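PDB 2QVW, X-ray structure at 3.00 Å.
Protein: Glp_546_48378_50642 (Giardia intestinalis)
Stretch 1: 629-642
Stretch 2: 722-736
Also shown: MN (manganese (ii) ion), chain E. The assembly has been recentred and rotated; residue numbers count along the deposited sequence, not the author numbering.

Stretch 1 629-642: GTIPFLIRLLQIAL
Stretch 2 (722-736) DTFEAILAAILLACG

The most distinctive feature is a stripe of three alanines facing the first helix; the axes of helices 631-642 and 722-735 approach to 8.7 Å. Ala726, Ala730 and Ala734 form a stripe at i, i+4 spacing, and all three CA-to-CB bonds point toward the first helix. The helices run nearly antiparallel, at 151°. The register is Leu634 with Ala734 (CA to CA 5.1 Å), Leu637 with Ala730 (CA to CA 5.2 Å) and Ala641 with Ala726 (CA to CA 5.2 Å). The short alanine side chains leave the leucines of the first helix room to pack over and beside them. Ala641 CB meets Ala726 CB at 3.8 Å, and Ala730 CB lies 3.4 Å from the backbone Leu637 O.

Leu634 is the knob. Its CA-to-CB bond points sideways, but chi1 t and chi2 p bring its end into the hole formed by Ala730, Ile731, Ala734 and Cys735. Leu634 CD1 lies 3.4 Å from Ala730 O, and Leu634 CD2 lies 3.5 Å from Cys735 SG. Cys735 has chi1 m.

The CA-to-CB bond of Leu637 (m, t) points toward the second helix. Leu637 CD1 packs 3.6 Å from Leu733 CB and 3.5 Å from Ala734 CB. Phe633, chi1 t, places CD2 3.4 Å from Ala734 CB, while Leu733 O lies at the ring edge, 3.6 Å from Phe633 CE2. Leu638 (m, t) starts sideways, and its CD2 reaches Ala730 CB at 3.8 Å and Ile727 CG2 at 4.0 Å. Ile727 (m, m) also sets CD1 3.9 Å from Ala641 CB.

Thr630, chi1 t, precedes the first helix. Thr630 OG1 is 2.7 Å from Ala734 O, and Thr630 CG2 is 3.5 Å from Cys735 SG. Otherwise the contact is chiefly apolar packing. It buries 591 Å², both sides summed, and its residues are buried in the assembly, as suits Leu, Ile, Ala and Phe. Helical i to i+4 bonds such as Leu637 N to Phe633 O, 3.1 Å, and Ala730 N to Ala726 O, 3.1 Å, set the backbone. Gly736 is the first residue after the second helix to leave helical angles, at phi 98°, psi 175°, where a CB would jam against the carbonyl O of Cys735. Glu725 OE1 binds the manganese at 2.5 Å, outside this contact.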

# COMPACT_ATOMS: atom_id res chain seq x y z
N GLY A 629 -17.23 -31.07 -4.76
CA GLY A 629 -18.67 -31.03 -4.59
C GLY A 629 -19.26 -29.69 -4.91
O GLY A 629 -20.09 -29.16 -4.18
N THR A 630 -18.82 -29.12 -6.02
CA THR A 630 -19.30 -27.81 -6.43
C THR A 630 -19.81 -27.91 -7.87
O THR A 630 -20.42 -26.99 -8.41
CB THR A 630 -18.16 -26.78 -6.34
OG1 THR A 630 -18.72 -25.47 -6.18
CG2 THR A 630 -17.31 -26.80 -7.60
N ILE A 631 -19.56 -29.08 -8.46
CA ILE A 631 -19.93 -29.39 -9.83
C ILE A 631 -21.41 -29.29 -10.20
O ILE A 631 -21.80 -28.52 -11.09
CB ILE A 631 -19.45 -30.81 -10.19
CG1 ILE A 631 -17.96 -30.96 -9.84
CG2 ILE A 631 -19.62 -31.06 -11.66
CD1 ILE A 631 -17.08 -29.95 -10.50
N PRO A 632 -22.26 -30.07 -9.53
CA PRO A 632 -23.69 -30.02 -9.85
C PRO A 632 -24.26 -28.61 -10.00
O PRO A 632 -24.98 -28.33 -10.95
CB PRO A 632 -24.32 -30.79 -8.69
CG PRO A 632 -23.36 -30.56 -7.56
CD PRO A 632 -22.05 -30.76 -8.25
N PHE A 633 -23.93 -27.73 -9.06
CA PHE A 633 -24.43 -26.36 -9.08
C PHE A 633 -23.84 -25.58 -10.24
O PHE A 633 -24.52 -24.76 -10.88
CB PHE A 633 -24.10 -25.66 -7.76
CG PHE A 633 -24.56 -24.23 -7.70
CD1 PHE A 633 -25.89 -23.90 -7.95
CD2 PHE A 633 -23.67 -23.22 -7.37
CE1 PHE A 633 -26.31 -22.58 -7.88
CE2 PHE A 633 -24.08 -21.89 -7.29
CZ PHE A 633 -25.41 -21.57 -7.55
N LEU A 634 -22.56 -25.83 -10.51
CA LEU A 634 -21.85 -25.17 -11.60
C LEU A 634 -22.56 -25.44 -12.92
O LEU A 634 -22.86 -24.52 -13.69
CB LEU A 634 -20.40 -25.66 -11.66
CG LEU A 634 -19.51 -25.19 -12.80
CD1 LEU A 634 -19.65 -23.69 -12.98
CD2 LEU A 634 -18.06 -25.57 -12.52
N ILE A 635 -22.85 -26.72 -13.15
CA ILE A 635 -23.52 -27.17 -14.37
C ILE A 635 -24.82 -26.39 -14.58
O ILE A 635 -25.13 -25.95 -15.68
CB ILE A 635 -23.86 -28.69 -14.31
CG1 ILE A 635 -22.70 -29.47 -13.69
CG2 ILE A 635 -24.17 -29.20 -15.72
CD1 ILE A 635 -21.40 -29.41 -14.49
N ARG A 636 -25.58 -26.24 -13.51
CA ARG A 636 -26.82 -25.51 -13.58
C ARG A 636 -26.51 -24.13 -14.14
O ARG A 636 -27.05 -23.73 -15.18
CB ARG A 636 -27.44 -25.37 -12.20
CG ARG A 636 -27.97 -26.65 -11.60
CD ARG A 636 -29.23 -27.15 -12.32
NE ARG A 636 -29.85 -28.25 -11.59
CZ ARG A 636 -30.84 -29.01 -12.07
NH1 ARG A 636 -31.33 -28.79 -13.28
NH2 ARG A 636 -31.34 -30.00 -11.32
N LEU A 637 -25.62 -23.42 -13.44
CA LEU A 637 -25.22 -22.07 -13.82
C LEU A 637 -24.64 -21.98 -15.21
O LEU A 637 -24.49 -20.91 -15.76
CB LEU A 637 -24.22 -21.52 -12.80
CG LEU A 637 -24.78 -21.38 -11.38
CD1 LEU A 637 -23.72 -20.79 -10.47
CD2 LEU A 637 -26.03 -20.49 -11.38
N LEU A 638 -24.31 -23.13 -15.80
CA LEU A 638 -23.76 -23.15 -17.15
C LEU A 638 -24.88 -23.23 -18.19
O LEU A 638 -24.84 -22.51 -19.19
CB LEU A 638 -22.80 -24.33 -17.32
CG LEU A 638 -21.42 -24.16 -16.66
CD1 LEU A 638 -20.61 -25.43 -16.86
CD2 LEU A 638 -20.70 -22.97 -17.26
N GLN A 639 -25.87 -24.08 -17.96
CA GLN A 639 -26.98 -24.19 -18.89
C GLN A 639 -27.57 -22.81 -19.04
O GLN A 639 -27.86 -22.36 -20.14
CB GLN A 639 -28.06 -25.13 -18.35
CG GLN A 639 -27.60 -26.51 -18.00
CD GLN A 639 -28.76 -27.41 -17.61
OE1 GLN A 639 -29.69 -27.61 -18.39
NE2 GLN A 639 -28.71 -27.95 -16.40
N ILE A 640 -27.75 -22.16 -17.90
CA ILE A 640 -28.33 -20.82 -17.86
C ILE A 640 -27.47 -19.86 -18.66
O ILE A 640 -28.00 -18.97 -19.32
CB ILE A 640 -28.42 -20.32 -16.43
CG1 ILE A 640 -28.73 -21.50 -15.50
CG2 ILE A 640 -29.53 -19.32 -16.32
CD1 ILE A 640 -28.74 -21.12 -14.04
N ALA A 641 -26.16 -20.05 -18.61
CA ALA A 641 -25.24 -19.18 -19.34
C ALA A 641 -25.39 -19.42 -20.84
O ALA A 641 -25.14 -18.51 -21.65
CB ALA A 641 -23.80 -19.44 -18.92
N LEU A 642 -25.79 -20.64 -21.18
CA LEU A 642 -25.96 -21.07 -22.56
C LEU A 642 -27.29 -20.64 -23.18
O LEU A 642 -27.31 -20.19 -24.33
CB LEU A 642 -25.83 -22.58 -22.63
CG LEU A 642 -24.45 -23.07 -22.19
CD1 LEU A 642 -24.57 -24.49 -21.66
CD2 LEU A 642 -23.45 -22.98 -23.35
N ASP A 722 -19.74 -12.75 -25.52
CA ASP A 722 -20.71 -12.53 -24.45
C ASP A 722 -21.05 -13.76 -23.62
O ASP A 722 -21.30 -13.66 -22.43
CB ASP A 722 -21.99 -11.92 -25.04
CG ASP A 722 -21.80 -10.47 -25.46
OD1 ASP A 722 -20.83 -10.17 -26.20
OD2 ASP A 722 -22.62 -9.63 -25.06
N THR A 723 -21.08 -14.94 -24.24
CA THR A 723 -21.38 -16.14 -23.47
C THR A 723 -20.17 -16.49 -22.61
O THR A 723 -20.32 -17.04 -21.53
CB THR A 723 -21.72 -17.34 -24.38
OG1 THR A 723 -20.62 -17.59 -25.25
CG2 THR A 723 -22.98 -17.06 -25.19
N PHE A 724 -18.98 -16.16 -23.09
CA PHE A 724 -17.78 -16.44 -22.33
C PHE A 724 -17.88 -15.74 -20.98
O PHE A 724 -17.68 -16.35 -19.94
CB PHE A 724 -16.53 -15.94 -23.05
CG PHE A 724 -15.25 -16.20 -22.29
CD1 PHE A 724 -14.60 -17.43 -22.38
CD2 PHE A 724 -14.72 -15.21 -21.46
CE1 PHE A 724 -13.44 -17.67 -21.64
CE2 PHE A 724 -13.56 -15.44 -20.71
CZ PHE A 724 -12.91 -16.67 -20.80
N GLU A 725 -18.20 -14.45 -21.01
CA GLU A 725 -18.35 -13.67 -19.78
C GLU A 725 -19.42 -14.31 -18.93
O GLU A 725 -19.35 -14.29 -17.69
CB GLU A 725 -18.76 -12.23 -20.08
CG GLU A 725 -17.84 -11.46 -21.00
CD GLU A 725 -18.37 -10.07 -21.27
OE1 GLU A 725 -19.56 -9.95 -21.66
OE2 GLU A 725 -17.62 -9.10 -21.11
N ALA A 726 -20.44 -14.85 -19.59
CA ALA A 726 -21.54 -15.51 -18.91
C ALA A 726 -20.95 -16.71 -18.17
O ALA A 726 -21.27 -16.96 -17.01
CB ALA A 726 -22.57 -15.97 -19.92
N ILE A 727 -20.09 -17.45 -18.86
CA ILE A 727 -19.45 -18.61 -18.26
C ILE A 727 -18.68 -18.14 -17.03
O ILE A 727 -19.00 -18.53 -15.91
CB ILE A 727 -18.46 -19.27 -19.25
CG1 ILE A 727 -19.17 -19.62 -20.56
CG2 ILE A 727 -17.86 -20.52 -18.62
CD1 ILE A 727 -20.37 -20.52 -20.41
N LEU A 728 -17.69 -17.30 -17.27
CA LEU A 728 -16.86 -16.76 -16.19
C LEU A 728 -17.67 -16.48 -14.95
O LEU A 728 -17.25 -16.82 -13.86
CB LEU A 728 -16.16 -15.47 -16.63
CG LEU A 728 -15.35 -14.74 -15.54
CD1 LEU A 728 -14.34 -15.67 -14.87
CD2 LEU A 728 -14.64 -13.56 -16.18
N ALA A 729 -18.83 -15.85 -15.11
CA ALA A 729 -19.67 -15.57 -13.96
C ALA A 729 -20.11 -16.89 -13.33
O ALA A 729 -20.07 -17.05 -12.10
CB ALA A 729 -20.87 -14.76 -14.40
N ALA A 730 -20.52 -17.83 -14.17
CA ALA A 730 -20.96 -19.15 -13.70
C ALA A 730 -19.92 -19.83 -12.81
O ALA A 730 -20.26 -20.52 -11.85
CB ALA A 730 -21.28 -20.03 -14.89
N ILE A 731 -18.65 -19.63 -13.12
CA ILE A 731 -17.58 -20.22 -12.32
C ILE A 731 -17.49 -19.51 -10.98
O ILE A 731 -17.50 -20.16 -9.94
CB ILE A 731 -16.22 -20.11 -13.03
CG1 ILE A 731 -16.19 -20.99 -14.27
CG2 ILE A 731 -15.11 -20.49 -12.06
CD1 ILE A 731 -17.05 -20.48 -15.40
N LEU A 732 -17.39 -18.19 -11.01
CA LEU A 732 -17.31 -17.39 -9.80
C LEU A 732 -18.47 -17.75 -8.88
O LEU A 732 -18.28 -18.17 -7.73
CB LEU A 732 -17.37 -15.91 -10.18
CG LEU A 732 -17.95 -14.94 -9.16
CD1 LEU A 732 -16.97 -14.74 -8.01
CD2 LEU A 732 -18.23 -13.62 -9.85
N LEU A 733 -19.68 -17.59 -9.40
CA LEU A 733 -20.91 -17.87 -8.68
C LEU A 733 -20.99 -19.24 -8.02
O LEU A 733 -21.48 -19.36 -6.90
CB LEU A 733 -22.09 -17.70 -9.64
CG LEU A 733 -22.42 -16.25 -9.97
CD1 LEU A 733 -23.26 -16.17 -11.23
CD2 LEU A 733 -23.15 -15.64 -8.81
N ALA A 734 -20.51 -20.26 -8.71
CA ALA A 734 -20.55 -21.63 -8.20
C ALA A 734 -19.26 -22.14 -7.56
O ALA A 734 -19.31 -22.81 -6.52
CB ALA A 734 -20.96 -22.56 -9.32
N CYS A 735 -18.11 -21.84 -8.16
CA CYS A 735 -16.83 -22.30 -7.63
C CYS A 735 -16.06 -21.32 -6.76
O CYS A 735 -15.02 -21.67 -6.22
CB CYS A 735 -15.92 -22.73 -8.78
SG CYS A 735 -16.59 -24.09 -9.70
N GLY A 736 -16.55 -20.10 -6.64
CA GLY A 736 -15.84 -19.14 -5.82
C GLY A 736 -14.97 -18.21 -6.65
O GLY A 736 -14.83 -18.40 -7.85
MN MN E . -19.83 -8.64 -23.82